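Local structure of inositol-3-phosphate synthase (Caenorhabditis elegans, 1VKO) at residues G85-S90 against G171-F176; D323-G328 against P446-L451; V410-R415 against E439-A444. The protein binds nicotinamide-adenine-dinucleotide in a Rossmann-type fold and belongs to the inositol-phosphate synthase family, assembling from four chains. All blocks are in the same frame, centred on the assembly; numbering follows the deposited sequence.

Contact 1: residues G85-S90 against G171-F176; sequences GGNNGS and GRAKVF. With K (potassium ion), chain B; NAD (nicotinamide-adenine-dinucleotide), chain G.
N87 and A173 mark the closest approach of the two backbones, with N87 CA 4.9 Å from A173 CA, and the asparagine side chain lies between that alanine and the dinucleotide. At its root, N87 CB sits 3.5 Å from NAD O2A. With chi1 at -74°, CG lies beside the backbone N and touches A173 CB at 3.6 Å while still bordering O2A. One atom further, OD1 comes to 3.4 Å from the same methyl carbon A173 CB and also lies close to NAD O2A. The other branch, ND2, passes near A173 O and hydrogen-bonds to D412 OD1, just ahead of strand 413-423.

This is the glycine-rich turn of a Rossmann fold, between strand 77-82 and helix 87-100, with G86 at the N-cap position. The first N-H groups of the helix face the diphosphate of the dinucleotide: N87 N gives a hydrogen bond to NAD O2A at 2.8 Å, and N88 N gives one to NAD O1N at 3.0 Å. The N88 side chain turns to the nicotinamide end, where ND2 donates to NAD O7N and OD1 binds the potassium ion, whose other ligands are NAD O2N, NAD O7N, water 2 and S441 OG.

R172 meets the turn from the outside. Its NH2 donates to G85 O at 2.9 Å, a bent bond (132° at the hydrogen) that arrives 37° above the carbonyl plane. Water 1 joins the same two residues again, donating to G85 O and accepting from R172 NE, while NH1 bonds to S162 OG.

Within the first helical turn, S90 OG donates to G86 O at 2.7 Å, in the carbonyl plane, and S90 N donates to that oxygen too. S90 O meets the F176 ring at its edge, near the ring plane, and F176 also packs on M426 of a second subunit.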
# COMPACT_ATOMS: atom_id res chain seq x y z
N GLY A 85 1.15 1.77 -35.35
CA GLY A 85 2.27 2.59 -34.88
C GLY A 85 2.18 3.00 -33.43
O GLY A 85 3.01 3.78 -32.97
N GLY A 86 1.21 2.46 -32.70
CA GLY A 86 1.00 2.82 -31.27
C GLY A 86 1.97 2.13 -30.33
O GLY A 86 2.94 1.50 -30.79
N ASN A 87 1.74 2.27 -29.02
CA ASN A 87 2.55 1.54 -28.05
C ASN A 87 2.41 0.04 -28.23
O ASN A 87 3.41 -0.65 -28.39
CB ASN A 87 2.23 1.93 -26.59
CG ASN A 87 2.78 3.27 -26.20
OD1 ASN A 87 2.94 4.17 -27.04
ND2 ASN A 87 3.06 3.44 -24.92
N ASN A 88 1.17 -0.48 -28.16
CA ASN A 88 0.93 -1.93 -28.34
C ASN A 88 1.41 -2.40 -29.71
O ASN A 88 2.18 -3.34 -29.82
CB ASN A 88 -0.54 -2.28 -28.10
CG ASN A 88 -1.00 -1.94 -26.67
OD1 ASN A 88 -0.15 -1.78 -25.81
ND2 ASN A 88 -2.31 -1.82 -26.43
N GLY A 89 0.97 -1.72 -30.76
CA GLY A 89 1.33 -2.12 -32.11
C GLY A 89 2.83 -2.24 -32.27
O GLY A 89 3.31 -3.29 -32.68
N SER A 90 3.60 -1.19 -31.98
CA SER A 90 5.03 -1.20 -32.33
C SER A 90 5.75 -2.22 -31.44
O SER A 90 6.75 -2.82 -31.83
CB SER A 90 5.65 0.18 -32.16
OG SER A 90 5.51 0.62 -30.81
N GLY A 171 10.61 4.74 -30.03
CA GLY A 171 11.12 5.85 -29.27
C GLY A 171 9.98 6.61 -28.64
O GLY A 171 10.08 7.08 -27.49
N ARG A 172 8.88 6.72 -29.39
CA ARG A 172 7.66 7.35 -28.92
C ARG A 172 7.15 6.57 -27.73
O ARG A 172 6.84 7.16 -26.73
CB ARG A 172 6.60 7.32 -30.03
CG ARG A 172 5.45 8.27 -29.90
CD ARG A 172 4.71 8.57 -31.23
NE ARG A 172 4.50 7.39 -32.08
CZ ARG A 172 3.99 7.42 -33.33
NH1 ARG A 172 3.62 8.58 -33.87
NH2 ARG A 172 3.84 6.29 -34.04
N ALA A 173 7.09 5.24 -27.85
CA ALA A 173 6.36 4.41 -26.89
C ALA A 173 7.09 4.28 -25.56
O ALA A 173 6.46 4.29 -24.48
CB ALA A 173 6.10 3.06 -27.50
N LYS A 174 8.43 4.19 -25.62
CA LYS A 174 9.28 4.14 -24.40
C LYS A 174 9.11 2.82 -23.65
O LYS A 174 9.15 2.80 -22.42
CB LYS A 174 8.97 5.32 -23.43
CG LYS A 174 9.14 6.70 -24.04
CD LYS A 174 9.15 7.78 -23.00
CE LYS A 174 7.78 8.43 -22.77
NZ LYS A 174 7.44 9.37 -23.88
N VAL A 175 8.90 1.74 -24.38
CA VAL A 175 8.75 0.40 -23.81
C VAL A 175 10.07 -0.40 -23.76
O VAL A 175 10.49 -0.88 -22.69
CB VAL A 175 7.66 -0.39 -24.59
CG1 VAL A 175 7.35 -1.71 -23.93
CG2 VAL A 175 6.38 0.44 -24.68
N PHE A 176 10.73 -0.56 -24.91
CA PHE A 176 11.98 -1.28 -24.96
C PHE A 176 13.08 -0.36 -24.46
O PHE A 176 13.08 0.84 -24.72
CB PHE A 176 12.31 -1.68 -26.39
CG PHE A 176 11.28 -2.58 -27.04
CD1 PHE A 176 11.06 -3.86 -26.59
CD2 PHE A 176 10.56 -2.14 -28.12
CE1 PHE A 176 10.11 -4.69 -27.20
CE2 PHE A 176 9.63 -2.96 -28.76
CZ PHE A 176 9.40 -4.25 -28.28
K K B . -0.20 0.43 -23.87
PA NAD G . -1.41 4.31 -28.40
O1A NAD G . -1.80 5.70 -28.48
O2A NAD G . 0.04 4.24 -28.13
O5B NAD G . -1.83 3.62 -29.77
C5B NAD G . -2.85 4.17 -30.55
C4B NAD G . -2.31 4.29 -31.97
O4B NAD G . -3.40 4.20 -32.86
C3B NAD G . -1.65 5.62 -32.22
O3B NAD G . -0.58 5.32 -33.10
C2B NAD G . -2.64 6.42 -33.02
O2B NAD G . -1.85 7.04 -34.04
C1B NAD G . -3.48 5.33 -33.68
N9A NAD G . -4.86 5.63 -34.12
C8A NAD G . -5.82 6.41 -33.55
N7A NAD G . -6.92 6.38 -34.34
C5A NAD G . -6.70 5.60 -35.42
C6A NAD G . -7.47 5.26 -36.55
N6A NAD G . -8.69 5.75 -36.79
N1A NAD G . -6.91 4.44 -37.50
C2A NAD G . -5.63 3.99 -37.36
N3A NAD G . -4.89 4.37 -36.28
C4A NAD G . -5.40 5.15 -35.31
O3 NAD G . -2.27 3.49 -27.30
PN NAD G . -1.89 1.98 -26.94
O1N NAD G . -1.18 1.42 -28.12
O2N NAD G . -1.21 2.00 -25.64
O5D NAD G . -3.29 1.17 -26.90
C5D NAD G . -4.25 1.31 -27.94
C4D NAD G . -5.68 0.93 -27.53
O4D NAD G . -5.69 -0.30 -26.85
C3D NAD G . -6.37 1.95 -26.61
O3D NAD G . -7.70 2.08 -27.01
C2D NAD G . -6.42 1.23 -25.29
O2D NAD G . -7.53 1.56 -24.46
C1D NAD G . -6.55 -0.20 -25.74
N1N NAD G . -6.20 -1.01 -24.57
C2N NAD G . -4.95 -0.93 -24.04
C3N NAD G . -4.65 -1.68 -22.93
C7N NAD G . -3.21 -1.86 -22.63
O7N NAD G . -2.33 -1.13 -23.47
N7N NAD G . -2.82 -2.67 -21.64
C4N NAD G . -5.61 -2.53 -22.35
C5N NAD G . -6.88 -2.58 -22.89
C6N NAD G . -7.17 -1.80 -24.01
O HOH W 1 4.28 4.60 -30.44
O HOH W 2 -1.73 1.82 -22.13

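Contact 2: residues D323-G328 against P446-L451; sequences DDFKSG and PLIYDL. With NAD (nicotinamide-adenine-dinucleotide), chain G; POP (pyrophosphate 2-), chain H.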
# COMPACT_ATOMS: atom_id res chain seq x y z
N ASP A 323 -14.77 -7.32 -26.01
CA ASP A 323 -14.11 -6.08 -26.30
C ASP A 323 -13.14 -5.78 -25.18
O ASP A 323 -13.47 -5.98 -23.99
CB ASP A 323 -15.14 -4.96 -26.31
CG ASP A 323 -16.19 -5.12 -27.37
OD1 ASP A 323 -15.89 -5.60 -28.51
OD2 ASP A 323 -17.34 -4.72 -27.17
N ASP A 324 -11.96 -5.28 -25.55
CA ASP A 324 -11.07 -4.53 -24.65
C ASP A 324 -10.12 -5.45 -23.88
O ASP A 324 -10.57 -6.25 -23.03
CB ASP A 324 -11.88 -3.63 -23.71
CG ASP A 324 -11.08 -2.48 -23.10
OD1 ASP A 324 -10.02 -2.10 -23.65
OD2 ASP A 324 -11.48 -1.87 -22.09
N PHE A 325 -8.81 -5.33 -24.19
CA PHE A 325 -7.79 -6.16 -23.58
C PHE A 325 -7.97 -6.18 -22.11
O PHE A 325 -8.21 -5.14 -21.46
CB PHE A 325 -6.37 -5.66 -23.84
CG PHE A 325 -6.00 -5.52 -25.30
CD1 PHE A 325 -6.16 -6.58 -26.19
CD2 PHE A 325 -5.46 -4.34 -25.79
CE1 PHE A 325 -5.80 -6.44 -27.55
CE2 PHE A 325 -5.10 -4.21 -27.16
CZ PHE A 325 -5.29 -5.26 -28.00
N LYS A 326 -7.86 -7.38 -21.57
CA LYS A 326 -7.87 -7.53 -20.14
C LYS A 326 -6.46 -7.81 -19.69
O LYS A 326 -6.03 -8.97 -19.56
CB LYS A 326 -8.80 -8.66 -19.78
CG LYS A 326 -8.98 -8.78 -18.35
CD LYS A 326 -9.20 -10.24 -18.05
CE LYS A 326 -10.64 -10.60 -18.15
NZ LYS A 326 -10.86 -11.99 -17.66
N SER A 327 -5.73 -6.72 -19.45
CA SER A 327 -4.28 -6.82 -19.29
C SER A 327 -3.78 -6.79 -17.82
O SER A 327 -2.85 -7.55 -17.47
CB SER A 327 -3.59 -5.73 -20.13
OG SER A 327 -4.05 -4.42 -19.80
N GLY A 328 -4.37 -5.94 -16.98
CA GLY A 328 -3.77 -5.62 -15.69
C GLY A 328 -4.71 -5.64 -14.50
O GLY A 328 -4.95 -6.69 -13.91
N PRO A 446 1.45 -9.47 -25.67
CA PRO A 446 1.26 -10.91 -25.63
C PRO A 446 -0.21 -11.29 -25.86
O PRO A 446 -0.47 -12.35 -26.47
CB PRO A 446 1.70 -11.30 -24.20
CG PRO A 446 1.95 -10.03 -23.48
CD PRO A 446 2.18 -8.98 -24.49
N LEU A 447 -1.15 -10.43 -25.42
CA LEU A 447 -2.59 -10.70 -25.55
C LEU A 447 -3.02 -10.50 -26.99
O LEU A 447 -3.97 -11.11 -27.47
CB LEU A 447 -3.41 -9.79 -24.63
CG LEU A 447 -3.74 -10.17 -23.18
CD1 LEU A 447 -2.55 -10.67 -22.40
CD2 LEU A 447 -4.36 -8.98 -22.45
N ILE A 448 -2.33 -9.61 -27.68
CA ILE A 448 -2.57 -9.48 -29.07
C ILE A 448 -2.13 -10.78 -29.74
O ILE A 448 -2.83 -11.28 -30.61
CB ILE A 448 -1.85 -8.28 -29.65
CG1 ILE A 448 -2.55 -6.98 -29.23
CG2 ILE A 448 -1.81 -8.41 -31.20
CD1 ILE A 448 -1.74 -5.74 -29.47
N TYR A 449 -0.99 -11.36 -29.32
CA TYR A 449 -0.56 -12.61 -29.95
C TYR A 449 -1.55 -13.70 -29.61
O TYR A 449 -1.88 -14.48 -30.47
CB TYR A 449 0.85 -13.07 -29.56
CG TYR A 449 1.95 -12.07 -29.69
CD1 TYR A 449 2.01 -11.20 -30.76
CD2 TYR A 449 2.95 -12.03 -28.73
CE1 TYR A 449 3.07 -10.29 -30.88
CE2 TYR A 449 4.01 -11.13 -28.83
CZ TYR A 449 4.06 -10.28 -29.90
OH TYR A 449 5.06 -9.36 -29.93
N ASP A 450 -2.09 -13.74 -28.39
CA ASP A 450 -3.02 -14.80 -28.05
C ASP A 450 -4.34 -14.71 -28.80
O ASP A 450 -4.90 -15.75 -29.22
CB ASP A 450 -3.33 -14.85 -26.57
CG ASP A 450 -2.10 -15.16 -25.71
OD1 ASP A 450 -1.29 -16.03 -26.11
OD2 ASP A 450 -1.89 -14.60 -24.60
N LEU A 451 -4.87 -13.49 -28.95
CA LEU A 451 -6.16 -13.35 -29.65
C LEU A 451 -6.01 -13.83 -31.11
O LEU A 451 -6.80 -14.65 -31.61
CB LEU A 451 -6.67 -11.91 -29.58
CG LEU A 451 -7.11 -11.36 -28.21
CD1 LEU A 451 -6.91 -9.86 -28.18
CD2 LEU A 451 -8.56 -11.71 -27.87
PA NAD G . -1.41 4.31 -28.40
O1A NAD G . -1.80 5.70 -28.48
O2A NAD G . 0.04 4.24 -28.13
O5B NAD G . -1.83 3.62 -29.77
C5B NAD G . -2.85 4.17 -30.55
C4B NAD G . -2.31 4.29 -31.97
O4B NAD G . -3.40 4.20 -32.86
C3B NAD G . -1.65 5.62 -32.22
O3B NAD G . -0.58 5.32 -33.10
C2B NAD G . -2.64 6.42 -33.02
O2B NAD G . -1.85 7.04 -34.04
C1B NAD G . -3.48 5.33 -33.68
N9A NAD G . -4.86 5.63 -34.12
C8A NAD G . -5.82 6.41 -33.55
N7A NAD G . -6.92 6.38 -34.34
C5A NAD G . -6.70 5.60 -35.42
C6A NAD G . -7.47 5.26 -36.55
N6A NAD G . -8.69 5.75 -36.79
N1A NAD G . -6.91 4.44 -37.50
C2A NAD G . -5.63 3.99 -37.36
N3A NAD G . -4.89 4.37 -36.28
C4A NAD G . -5.40 5.15 -35.31
O3 NAD G . -2.27 3.49 -27.30
PN NAD G . -1.89 1.98 -26.94
O1N NAD G . -1.18 1.42 -28.12
O2N NAD G . -1.21 2.00 -25.64
O5D NAD G . -3.29 1.17 -26.90
C5D NAD G . -4.25 1.31 -27.94
C4D NAD G . -5.68 0.93 -27.53
O4D NAD G . -5.69 -0.30 -26.85
C3D NAD G . -6.37 1.95 -26.61
O3D NAD G . -7.70 2.08 -27.01
C2D NAD G . -6.42 1.23 -25.29
O2D NAD G . -7.53 1.56 -24.46
C1D NAD G . -6.55 -0.20 -25.74
N1N NAD G . -6.20 -1.01 -24.57
C2N NAD G . -4.95 -0.93 -24.04
C3N NAD G . -4.65 -1.68 -22.93
C7N NAD G . -3.21 -1.86 -22.63
O7N NAD G . -2.33 -1.13 -23.47
N7N NAD G . -2.82 -2.67 -21.64
C4N NAD G . -5.61 -2.53 -22.35
C5N NAD G . -6.88 -2.58 -22.89
C6N NAD G . -7.17 -1.80 -24.01
P1 POP H . -6.58 -3.31 -17.06
O1 POP H . -6.54 -4.83 -17.14
O2 POP H . -5.31 -2.79 -16.42
O3 POP H . -7.77 -2.88 -16.21
O POP H . -6.66 -2.70 -18.57
P2 POP H . -6.71 -1.12 -18.99
O4 POP H . -5.31 -0.71 -19.43
O5 POP H . -7.72 -0.95 -20.11
O6 POP H . -7.11 -0.14 -17.88
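F325 has its CG anti to the carbonyl carbon (chi1 -57°), and I448 has CG1 in the same relation to its own backbone (chi1 -74°); the phenyl ring and the isoleucine branch meet obliquely, F325 CZ lying 3.5 Å from I448 CG1. At the neighbouring rim atom, L451 CD1 lies in the ring plane, 3.7 Å from F325 CE1. L447 meets the loop chain and the root of F325 rather than its ring. Its CD2 branch rests 3.3 Å from K326 O, and touches F325 CB and S327 CA at the longer distances of 4.1 Å and 3.8 Å respectively.

The helix that offers these three side chains, 440-458, runs beside the loop that leaves the edge strand 320-321 of the parallel Rossmann sheet and leads into helix 329-342. F325 therefore stands between helix and cofactor: its CB is 3.3 Å from NAD C5N, and its CD2 lies 3.5 Å from NAD C6N, a carbon that approaches the ring obliquely.

Further along the loop, S327 OG accepts a hydrogen bond from the carboxamide NAD N7N at 2.8 Å, which helps to fix the rotation of that amide. G328 takes the N-cap position of helix 329-342, and just beyond it Q329 N and T330 OG1 bind the separate pyrophosphate ion. The helix start would probably favour such an anion. K326 sends its amine the other way, to Q501 OE1 and S334 OG, while D324 forms a salt bridge with K373.

Contact 3: residues V410-R415 against E439-A444; sequences VADSKR and EDSLLA. With K (potassium ion), chain B; NAD (nicotinamide-adenine-dinucleotide), chain G; POP (pyrophosphate 2-), chain H.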
# COMPACT_ATOMS: atom_id res chain seq x y z
N VAL A 410 4.60 8.91 -15.32
CA VAL A 410 4.70 7.44 -15.27
C VAL A 410 4.71 6.78 -16.68
O VAL A 410 5.09 5.62 -16.83
CB VAL A 410 3.63 6.82 -14.31
CG1 VAL A 410 3.62 7.57 -12.96
CG2 VAL A 410 2.24 6.83 -14.92
N ALA A 411 4.29 7.54 -17.70
CA ALA A 411 4.31 7.10 -19.11
C ALA A 411 3.54 5.78 -19.37
O ALA A 411 2.33 5.68 -19.06
CB ALA A 411 5.78 7.05 -19.62
N ASP A 412 4.23 4.78 -19.91
CA ASP A 412 3.64 3.44 -20.14
C ASP A 412 3.48 2.60 -18.84
O ASP A 412 2.81 1.55 -18.84
CB ASP A 412 4.50 2.65 -21.14
CG ASP A 412 3.80 1.41 -21.65
OD1 ASP A 412 2.87 1.57 -22.49
OD2 ASP A 412 4.10 0.24 -21.27
N SER A 413 4.11 3.05 -17.76
CA SER A 413 4.08 2.33 -16.50
C SER A 413 2.78 2.67 -15.76
O SER A 413 2.82 3.44 -14.78
CB SER A 413 5.28 2.74 -15.65
OG SER A 413 5.59 1.78 -14.66
N LYS A 414 1.64 2.14 -16.21
CA LYS A 414 0.38 2.49 -15.49
C LYS A 414 0.42 2.03 -14.03
O LYS A 414 1.10 1.05 -13.69
CB LYS A 414 -0.93 2.10 -16.23
CG LYS A 414 -1.62 0.82 -15.82
CD LYS A 414 -2.73 1.03 -14.79
CE LYS A 414 -3.64 -0.21 -14.72
NZ LYS A 414 -4.72 -0.20 -15.76
N ARG A 415 -0.29 2.76 -13.18
CA ARG A 415 -0.32 2.48 -11.74
C ARG A 415 -1.76 2.20 -11.32
O ARG A 415 -2.62 3.09 -11.39
CB ARG A 415 0.24 3.67 -10.96
CG ARG A 415 1.64 4.05 -11.38
CD ARG A 415 2.65 2.97 -11.10
NE ARG A 415 3.84 3.14 -11.92
CZ ARG A 415 4.91 3.86 -11.56
NH1 ARG A 415 4.95 4.49 -10.38
NH2 ARG A 415 5.95 3.93 -12.39
N GLU A 439 3.04 -2.54 -16.72
CA GLU A 439 3.75 -2.06 -17.90
C GLU A 439 2.83 -2.33 -19.07
O GLU A 439 2.94 -3.36 -19.73
CB GLU A 439 5.07 -2.80 -18.01
CG GLU A 439 5.92 -2.70 -16.74
CD GLU A 439 6.31 -1.26 -16.36
OE1 GLU A 439 6.01 -0.31 -17.12
OE2 GLU A 439 6.92 -1.08 -15.28
N ASP A 440 1.86 -1.42 -19.28
CA ASP A 440 0.70 -1.75 -20.12
C ASP A 440 1.05 -2.47 -21.43
O ASP A 440 0.44 -3.48 -21.76
CB ASP A 440 -0.11 -0.51 -20.43
CG ASP A 440 -1.02 -0.11 -19.29
OD1 ASP A 440 -1.40 -0.98 -18.45
OD2 ASP A 440 -1.39 1.08 -19.15
N SER A 441 2.01 -1.91 -22.18
CA SER A 441 2.36 -2.43 -23.51
C SER A 441 2.88 -3.86 -23.41
O SER A 441 2.60 -4.71 -24.27
CB SER A 441 3.39 -1.53 -24.19
OG SER A 441 2.84 -0.27 -24.55
N LEU A 442 3.65 -4.10 -22.34
CA LEU A 442 4.23 -5.42 -22.04
C LEU A 442 3.13 -6.38 -21.53
O LEU A 442 3.24 -7.59 -21.67
CB LEU A 442 5.40 -5.28 -21.05
CG LEU A 442 6.69 -4.58 -21.54
CD1 LEU A 442 7.73 -4.50 -20.42
CD2 LEU A 442 7.32 -5.23 -22.80
N LEU A 443 2.07 -5.83 -20.97
CA LEU A 443 0.93 -6.65 -20.63
C LEU A 443 0.08 -6.94 -21.88
O LEU A 443 -0.30 -8.09 -22.09
CB LEU A 443 0.13 -6.03 -19.47
CG LEU A 443 0.67 -6.28 -18.05
CD1 LEU A 443 0.01 -5.40 -16.98
CD2 LEU A 443 0.57 -7.75 -17.64
N ALA A 444 -0.16 -5.91 -22.71
CA ALA A 444 -1.11 -5.95 -23.85
C ALA A 444 -0.71 -6.79 -25.05
O ALA A 444 -1.55 -7.53 -25.57
CB ALA A 444 -1.41 -4.57 -24.32
K K B . -0.20 0.43 -23.87
PA NAD G . -1.41 4.31 -28.40
O1A NAD G . -1.80 5.70 -28.48
O2A NAD G . 0.04 4.24 -28.13
O5B NAD G . -1.83 3.62 -29.77
C5B NAD G . -2.85 4.17 -30.55
C4B NAD G . -2.31 4.29 -31.97
O4B NAD G . -3.40 4.20 -32.86
C3B NAD G . -1.65 5.62 -32.22
O3B NAD G . -0.58 5.32 -33.10
C2B NAD G . -2.64 6.42 -33.02
O2B NAD G . -1.85 7.04 -34.04
C1B NAD G . -3.48 5.33 -33.68
N9A NAD G . -4.86 5.63 -34.12
C8A NAD G . -5.82 6.41 -33.55
N7A NAD G . -6.92 6.38 -34.34
C5A NAD G . -6.70 5.60 -35.42
C6A NAD G . -7.47 5.26 -36.55
N6A NAD G . -8.69 5.75 -36.79
N1A NAD G . -6.91 4.44 -37.50
C2A NAD G . -5.63 3.99 -37.36
N3A NAD G . -4.89 4.37 -36.28
C4A NAD G . -5.40 5.15 -35.31
O3 NAD G . -2.27 3.49 -27.30
PN NAD G . -1.89 1.98 -26.94
O1N NAD G . -1.18 1.42 -28.12
O2N NAD G . -1.21 2.00 -25.64
O5D NAD G . -3.29 1.17 -26.90
C5D NAD G . -4.25 1.31 -27.94
C4D NAD G . -5.68 0.93 -27.53
O4D NAD G . -5.69 -0.30 -26.85
C3D NAD G . -6.37 1.95 -26.61
O3D NAD G . -7.70 2.08 -27.01
C2D NAD G . -6.42 1.23 -25.29
O2D NAD G . -7.53 1.56 -24.46
C1D NAD G . -6.55 -0.20 -25.74
N1N NAD G . -6.20 -1.01 -24.57
C2N NAD G . -4.95 -0.93 -24.04
C3N NAD G . -4.65 -1.68 -22.93
C7N NAD G . -3.21 -1.86 -22.63
O7N NAD G . -2.33 -1.13 -23.47
N7N NAD G . -2.82 -2.67 -21.64
C4N NAD G . -5.61 -2.53 -22.35
C5N NAD G . -6.88 -2.58 -22.89
C6N NAD G . -7.17 -1.80 -24.01
P1 POP H . -6.58 -3.31 -17.06
O1 POP H . -6.54 -4.83 -17.14
O2 POP H . -5.31 -2.79 -16.42
O3 POP H . -7.77 -2.88 -16.21
O POP H . -6.66 -2.70 -18.57
P2 POP H . -6.71 -1.12 -18.99
O4 POP H . -5.31 -0.71 -19.43
O5 POP H . -7.72 -0.95 -20.11
O6 POP H . -7.11 -0.14 -17.88
O HOH W 2 -1.73 1.82 -22.13
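S413 and E439 form an antiparallel, non-hydrogen-bonded pair, S413 CA 4.6 Å from E439 CA, at the point where a type II' turn from V410 to S413 enters one strand and the other gives way to a helix. D440 N then donates to D412 O at 3.1 Å.

D412 bonds to the helix start with both carboxylate oxygens. Its CG is anti to the backbone N (chi1 -167°), and the carboxylate beyond it reaches the first turn of helix 440-458. OD2 takes S441 N on its syn lone pair at 3.1 Å, whereas OD1 is met from above the carboxylate plane by S441 OG at 2.8 Å. OD1 also accepts from N358 ND2 and from one more side-chain amide, so three side-chain donors hold it. S441 OG is in turn a ligand of the potassium ion, at 3.2 Å, which makes D412 a second-shell residue of the metal site.

On the sheet face that carries the S413 and E439 side chains, S413 OG donates to E439 OE2 at 3.2 Å, from the syn side but 33° out of the carboxylate plane. The same hydroxyl accepts from R415 NH2 while lying close to the guanidinium plane, and R415 NH1 forms a salt bridge with E419 of a third subunit. K414 crosses D440 at about a right angle: K414 CB lies only 3.1 Å from D440 OD2, and K414 NZ donates a hydrogen bond to POP O2 at 2.7 Å. Water 2, bound to the potassium ion, donates to D440 OD2.

Strand 413-423 runs between strands 346-356 and 429-439 of the mixed sheet, and helix 440-458 follows straight on from the latter. Helix 87-100 lies against S441 and A444 with N87, N88 and T91.

In the fold
From the N terminus, contact 1 comes first: it brings the start of helix 87-100 back against the end of helix 168-173 and is complete before the others begin. Contact 2 opens at 323-328, beyond the last strand of the parallel sheet, and closes only at 446-451. Contact 3 falls wholly within that span, its two segments joined by the hairpin of strands 413-423 and 429-439. Contacts 2 and 3 share helix 440-458, whose first turn serves contact 3 and whose next turns serve contact 2. N87 reaches contact 3, and N88 reaches contacts 2 and 3, so that Rossmann sheet, mixed sheet and shared helix converge around the dinucleotide.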